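Local coordinates for ENT (PDB 5ZX1), which is of unknown function but carries an ENT domain, the all-helical fold first named in EMSY, and probably takes part in transcription, at residues 51-56 with 88-93. Numbering follows the deposited sequence.
Sequences VLCMHS and AAREDV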
loop_
_atom_site.group_PDB
_atom_site.type_symbol
_atom_site.label_atom_id
_atom_site.label_comp_id
_atom_site.label_asym_id
_atom_site.label_seq_id
_atom_site.Cartn_x
_atom_site.Cartn_y
_atom_site.Cartn_z
ATOM N N VAL A 51 -0.829 2.214 3.979
ATOM C CA VAL A 51 -2.091 2.334 4.654
ATOM C C VAL A 51 -2.563 1.018 5.307
ATOM O O VAL A 51 -3.047 1.019 6.437
ATOM C CB VAL A 51 -3.108 2.883 3.639
ATOM C CG1 VAL A 51 -4.474 2.440 3.958
ATOM C CG2 VAL A 51 -3.028 4.385 3.602
ATOM N N LEU A 52 -2.422 -0.111 4.628
ATOM C CA LEU A 52 -2.825 -1.361 5.266
ATOM C C LEU A 52 -1.895 -1.684 6.442
ATOM O O LEU A 52 -2.301 -2.338 7.413
ATOM C CB LEU A 52 -2.842 -2.513 4.259
ATOM C CG LEU A 52 -3.994 -2.419 3.260
ATOM C CD1 LEU A 52 -4.209 -3.724 2.490
ATOM C CD2 LEU A 52 -5.272 -1.969 3.957
ATOM N N CYS A 53 -0.657 -1.203 6.371
ATOM C CA CYS A 53 0.271 -1.378 7.482
ATOM C C CYS A 53 -0.003 -0.390 8.622
ATOM O O CYS A 53 0.291 -0.674 9.780
ATOM C CB CYS A 53 1.707 -1.229 6.997
ATOM S SG CYS A 53 2.218 -2.542 5.926
ATOM N N MET A 54 -0.554 0.774 8.306
ATOM C CA MET A 54 -0.915 1.713 9.356
ATOM C C MET A 54 -1.998 1.131 10.248
ATOM O O MET A 54 -2.039 1.400 11.449
ATOM C CB MET A 54 -1.393 3.028 8.770
ATOM C CG MET A 54 -0.299 3.887 8.201
ATOM S SD MET A 54 -1.077 5.354 7.492
ATOM C CE MET A 54 0.338 6.175 6.746
ATOM N N HIS A 55 -2.873 0.328 9.658
ATOM C CA HIS A 55 -3.998 -0.240 10.389
ATOM C C HIS A 55 -3.657 -1.518 11.130
ATOM O O HIS A 55 -4.249 -1.807 12.164
ATOM C CB HIS A 55 -5.158 -0.523 9.442
ATOM C CG HIS A 55 -6.050 0.650 9.213
ATOM N ND1 HIS A 55 -5.889 1.515 8.151
ATOM C CD2 HIS A 55 -7.131 1.103 9.901
ATOM C CE1 HIS A 55 -6.829 2.447 8.190
ATOM N NE2 HIS A 55 -7.597 2.214 9.243
ATOM N N SER A 56 -2.701 -2.272 10.602
ATOM C CA SER A 56 -2.467 -3.636 11.048
ATOM C C SER A 56 -1.166 -3.753 11.807
ATOM O O SER A 56 -0.796 -4.837 12.279
ATOM C CB SER A 56 -2.422 -4.578 9.849
ATOM O OG SER A 56 -1.083 -4.630 9.350
ATOM N N ALA A 88 9.049 -1.928 2.218
ATOM C CA ALA A 88 9.310 -0.504 2.416
ATOM C C ALA A 88 8.274 0.143 3.329
ATOM O O ALA A 88 8.612 0.967 4.184
ATOM C CB ALA A 88 9.343 0.217 1.077
ATOM N N ALA A 89 7.012 -0.223 3.151
ATOM C CA ALA A 89 5.955 0.408 3.925
ATOM C C ALA A 89 6.025 -0.028 5.385
ATOM O O ALA A 89 5.760 0.759 6.292
ATOM C CB ALA A 89 4.602 0.082 3.333
ATOM N N ARG A 90 6.397 -1.282 5.605
ATOM C CA ARG A 90 6.484 -1.833 6.956
ATOM C C ARG A 90 7.477 -1.062 7.818
ATOM O O ARG A 90 7.294 -0.919 9.028
ATOM C CB ARG A 90 6.883 -3.308 6.897
ATOM C CG ARG A 90 5.707 -4.270 6.764
ATOM C CD ARG A 90 6.135 -5.692 7.132
ATOM N NE ARG A 90 5.071 -6.679 6.937
ATOM C CZ ARG A 90 4.983 -7.490 5.887
ATOM N NH1 ARG A 90 3.981 -8.355 5.809
ATOM N NH2 ARG A 90 5.896 -7.437 4.919
ATOM N N GLU A 91 8.519 -0.548 7.182
ATOM C CA GLU A 91 9.602 0.092 7.904
ATOM C C GLU A 91 9.592 1.618 7.751
ATOM O O GLU A 91 10.400 2.312 8.354
ATOM C CB GLU A 91 10.930 -0.473 7.424
ATOM C CG GLU A 91 11.408 0.172 6.143
ATOM C CD GLU A 91 12.770 -0.335 5.721
ATOM O OE1 GLU A 91 13.418 0.315 4.861
ATOM O OE2 GLU A 91 13.184 -1.387 6.262
ATOM N N ASP A 92 8.688 2.142 6.936
ATOM C CA ASP A 92 8.542 3.585 6.824
ATOM C C ASP A 92 8.185 4.158 8.197
ATOM O O ASP A 92 7.430 3.533 8.960
ATOM C CB ASP A 92 7.476 3.935 5.791
ATOM C CG ASP A 92 7.150 5.404 5.770
ATOM O OD1 ASP A 92 6.414 5.853 6.676
ATOM O OD2 ASP A 92 7.621 6.103 4.846
ATOM N N VAL A 93 8.732 5.337 8.508
ATOM C CA VAL A 93 8.588 5.962 9.837
ATOM C C VAL A 93 7.189 6.525 10.113
ATOM O O VAL A 93 6.652 6.373 11.212
ATOM C CB VAL A 93 9.629 7.079 10.033
ATOM C CG1 VAL A 93 9.545 7.616 11.453
ATOM C CG2 VAL A 93 11.029 6.561 9.735
#
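Cys-53 and Arg-90 meet where helix 30-56 runs near its end past the end of helix 79-91. Their CA atoms are 6.3 Å apart, the nearest CA pair between 51-56 and 88-93. CB of Arg-90 stays 4.8 Å from SG of Cys-53, beyond close contact. CG does the touching, with the same SG 4.0 Å from CG of Arg-90. CD then leads off, 5.2 Å from SG of Cys-53. The chain is extended from CG to NE, which carries the guanidinium away from the sulfur, with CZ of Arg-90 5.7 Å from SG of Cys-53. NE gives a hydrogen bond to the carbonyl O of Gly-58, just beyond helix 30-56. This bond links the arginine to the segment after helix 30-56 and probably helps hold its direction.

CB of Cys-53 points toward 88-93, and with SG anti to the carbonyl carbon (chi1 -68°) the sulfur reaches CG of Arg-90. It also approaches the methyl of Ala-89, with SG of Cys-53 and CB of Ala-89 4.4 Å apart. The contact is small and apolar. Cys-53 and Ala-89 are buried, whereas Arg-90 is exposed at the border.

Ala-89 also packs on Cys-49 and Arg-50, one turn before Cys-53 on helix 30-56. Cys-53 touches Val-95 of helix 93-101, whose start is capped by Asp-92. The pair therefore sits where three helices of the ENT domain converge: 30-56, 79-91 and 93-101.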